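Local coordinates for protein putative fructose-bisphosphate aldolase (Coccidioides immitis, PDB 3PM6) that binds a zinc ion and is a putative class II fructose-bisphosphate aldolase with a TIM-barrel fold, at residues N13-L18 with P53-L58. Residues are numbered along the deposited sequence; the frame is centred on the assembly and turned at random.
Sequences NRALPL and PAMILL
The backbones of Ala15 and Met55 stay well separated, with 8.3 Å between their CA atoms, while Leu18 and Pro53 come to 7.4 Å, so side chains bridge the gap. Met55, on barrel strand 54-58, and Leu18 reach toward each other. The CG of Met55 lies anti to the carbonyl carbon (chi1 -71°), and the chain beyond is fully extended, which carries the CE methyl across to 13-18. There CE meets Leu18 CD2 tip to tip at 3.9 Å. It also lies 4.0 Å from Ala15 O and 4.2 Å from Ala15 CB. The same Leu18 CD2 rests against Ala54 O at 3.7 Å, a plain van der Waals contact. Ile29 and Thr86, from the two flanking strands, also touch Met55.

Asn13 caps the turn that leads into helix 16-24. Its OD1 accepts from Leu16 N at 3.1 Å in the carbonyl plane. A second bond, from Ala15 N at 2.8 Å, comes from above that plane. Asn13 ND2 donates to the backbone oxygens of Asp115 and Gly144, so the amide ties the turn to the residues leading into strands 116-119 and 146-149.

Helix 16-24 thus lies across the N-terminal end of the barrel. Met55 points inward, while Ala54 and Ile56 face helix 37-49. The contact is buried and largely apolar, with two backbone carbonyl oxygens also touching methyl groups. No hydrogen bond crosses between the segments, so they meet through non-directional dispersion packing.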
ATOM      1  N   ASN A  13       6.562  24.035   2.554  1.00 29.01           N
ATOM      2  CA  ASN A  13       5.449  23.082   2.457  1.00 26.34           C
ATOM      3  C   ASN A  13       4.985  22.813   1.022  1.00 25.83           C
ATOM      4  O   ASN A  13       4.705  23.760   0.279  1.00 24.95           O
ATOM      5  CB  ASN A  13       4.246  23.519   3.285  1.00 25.42           C
ATOM      6  CG  ASN A  13       3.183  22.458   3.323  1.00 23.13           C
ATOM      7  OD1 ASN A  13       2.336  22.409   2.440  1.00 22.47           O
ATOM      8  ND2 ASN A  13       3.263  21.557   4.302  1.00 19.68           N
ATOM      9  N   ARG A  14       4.882  21.527   0.668  1.00 24.62           N
ATOM     10  CA  ARG A  14       4.545  21.099  -0.701  1.00 25.17           C
ATOM     11  C   ARG A  14       3.047  21.218  -1.085  1.00 24.33           C
ATOM     12  O   ARG A  14       2.719  21.285  -2.275  1.00 24.44           O
ATOM     13  CB  ARG A  14       5.003  19.642  -0.950  1.00 25.35           C
ATOM     14  CG  ARG A  14       6.512  19.414  -1.181  1.00 27.05           C
ATOM     15  CD  ARG A  14       6.817  17.914  -1.382  1.00 30.13           C
ATOM     16  NE  ARG A  14       6.254  17.382  -2.640  1.00 31.35           N
ATOM     17  CZ  ARG A  14       5.395  16.363  -2.734  1.00 31.64           C
ATOM     18  NH1 ARG A  14       4.957  15.713  -1.647  1.00 33.94           N
ATOM     19  NH2 ARG A  14       4.958  15.988  -3.923  1.00 29.42           N
ATOM     20  N   ALA A  15       2.150  21.199  -0.097  1.00 22.94           N
ATOM     21  CA  ALA A  15       0.700  21.232  -0.369  1.00 22.34           C
ATOM     22  C   ALA A  15       0.195  22.646  -0.675  1.00 22.38           C
ATOM     23  O   ALA A  15      -0.626  22.839  -1.567  1.00 21.46           O
ATOM     24  CB  ALA A  15      -0.081  20.623   0.803  1.00 20.12           C
ATOM     25  N   LEU A  16       0.705  23.642   0.050  1.00 23.76           N
ATOM     26  CA  LEU A  16       0.236  25.038  -0.107  1.00 24.43           C
ATOM     27  C   LEU A  16       0.207  25.573  -1.547  1.00 24.98           C
ATOM     28  O   LEU A  16      -0.810  26.139  -1.981  1.00 25.03           O
ATOM     29  CB  LEU A  16       1.021  25.995   0.811  1.00 25.11           C
ATOM     30  CG  LEU A  16       0.912  25.790   2.326  1.00 25.65           C
ATOM     31  CD1 LEU A  16       1.612  26.920   3.034  1.00 27.07           C
ATOM     32  CD2 LEU A  16      -0.556  25.686   2.774  1.00 21.27           C
ATOM     33  N   PRO A  17       1.316  25.433  -2.299  1.00 26.13           N
ATOM     34  CA  PRO A  17       1.283  26.025  -3.648  1.00 26.13           C
ATOM     35  C   PRO A  17       0.129  25.501  -4.509  1.00 25.88           C
ATOM     36  O   PRO A  17      -0.436  26.258  -5.307  1.00 27.50           O
ATOM     37  CB  PRO A  17       2.634  25.617  -4.256  1.00 26.02           C
ATOM     38  CG  PRO A  17       3.508  25.356  -3.126  1.00 26.08           C
ATOM     39  CD  PRO A  17       2.642  24.858  -1.989  1.00 26.44           C
ATOM     40  N   LEU A  18      -0.226  24.231  -4.362  1.00 25.01           N
ATOM     41  CA  LEU A  18      -1.290  23.638  -5.180  1.00 24.20           C
ATOM     42  C   LEU A  18      -2.602  24.397  -5.114  1.00 24.20           C
ATOM     43  O   LEU A  18      -3.195  24.652  -6.161  1.00 23.44           O
ATOM     44  CB  LEU A  18      -1.538  22.158  -4.840  1.00 23.21           C
ATOM     45  CG  LEU A  18      -0.651  21.062  -5.423  1.00 24.16           C
ATOM     46  CD1 LEU A  18       0.841  21.262  -5.112  1.00 23.03           C
ATOM     47  CD2 LEU A  18      -1.097  19.670  -4.953  1.00 21.61           C
ATOM     48  N   PRO A  53      -2.304  17.987 -11.229  1.00 20.05           N
ATOM     49  CA  PRO A  53      -1.988  17.899  -9.822  1.00 19.91           C
ATOM     50  C   PRO A  53      -3.066  17.055  -9.137  1.00 19.11           C
ATOM     51  O   PRO A  53      -4.126  16.832  -9.722  1.00 18.50           O
ATOM     52  CB  PRO A  53      -2.114  19.345  -9.372  1.00 19.94           C
ATOM     53  CG  PRO A  53      -3.201  19.901 -10.283  1.00 19.56           C
ATOM     54  CD  PRO A  53      -2.740  19.348 -11.593  1.00 20.61           C
ATOM     55  N   ALA A  54      -2.785  16.569  -7.929  1.00 18.82           N
ATOM     56  CA  ALA A  54      -3.752  15.771  -7.164  1.00 17.38           C
ATOM     57  C   ALA A  54      -3.323  15.728  -5.730  1.00 16.76           C
ATOM     58  O   ALA A  54      -2.235  16.137  -5.405  1.00 17.51           O
ATOM     59  CB  ALA A  54      -3.865  14.306  -7.713  1.00 16.99           C
ATOM     60  N   MET A  55      -4.199  15.242  -4.863  1.00 15.99           N
ATOM     61  CA  MET A  55      -3.811  14.959  -3.502  1.00 16.07           C
ATOM     62  C   MET A  55      -4.310  13.575  -3.171  1.00 15.15           C
ATOM     63  O   MET A  55      -5.406  13.170  -3.589  1.00 15.33           O
ATOM     64  CB  MET A  55      -4.389  16.001  -2.526  1.00 15.84           C
ATOM     65  CG  MET A  55      -3.748  17.373  -2.627  1.00 16.88           C
ATOM     66  SD  MET A  55      -4.480  18.586  -1.441  1.00 17.88           S
ATOM     67  CE  MET A  55      -3.340  19.955  -1.731  1.00 19.73           C
ATOM     68  N   ILE A  56      -3.510  12.846  -2.421  1.00 14.76           N
ATOM     69  CA  ILE A  56      -3.931  11.534  -1.935  1.00 13.93           C
ATOM     70  C   ILE A  56      -4.421  11.783  -0.483  1.00 14.32           C
ATOM     71  O   ILE A  56      -3.693  12.364   0.333  1.00 13.37           O
ATOM     72  CB  ILE A  56      -2.739  10.510  -1.981  1.00 13.85           C
ATOM     73  CG1 ILE A  56      -2.244  10.267  -3.421  1.00 14.74           C
ATOM     74  CG2 ILE A  56      -3.067   9.207  -1.258  1.00 12.23           C
ATOM     75  CD1 ILE A  56      -0.998   9.437  -3.485  1.00 20.06           C
ATOM     76  N   LEU A  57      -5.663  11.383  -0.189  1.00 13.60           N
ATOM     77  CA  LEU A  57      -6.187  11.527   1.163  1.00 13.24           C
ATOM     78  C   LEU A  57      -6.235  10.203   1.898  1.00 12.95           C
ATOM     79  O   LEU A  57      -6.727   9.222   1.367  1.00 13.80           O
ATOM     80  CB  LEU A  57      -7.580  12.190   1.144  1.00 12.70           C
ATOM     81  CG  LEU A  57      -7.544  13.718   1.094  1.00 12.69           C
ATOM     82  CD1 LEU A  57      -6.745  14.212  -0.171  1.00 12.19           C
ATOM     83  CD2 LEU A  57      -8.951  14.280   1.060  1.00  8.40           C
ATOM     84  N   LEU A  58      -5.716  10.158   3.121  1.00 13.49           N
ATOM     85  CA  LEU A  58      -5.862   8.968   3.950  1.00 14.14           C
ATOM     86  C   LEU A  58      -6.721   9.327   5.161  1.00 15.04           C
ATOM     87  O   LEU A  58      -6.734  10.490   5.566  1.00 13.61           O
ATOM     88  CB  LEU A  58      -4.488   8.440   4.385  1.00 14.76           C
ATOM     89  CG  LEU A  58      -3.603   7.826   3.280  1.00 12.62           C
ATOM     90  CD1 LEU A  58      -2.236   7.611   3.887  1.00 12.08           C
ATOM     91  CD2 LEU A  58      -4.178   6.458   2.770  1.00 10.79           C
TER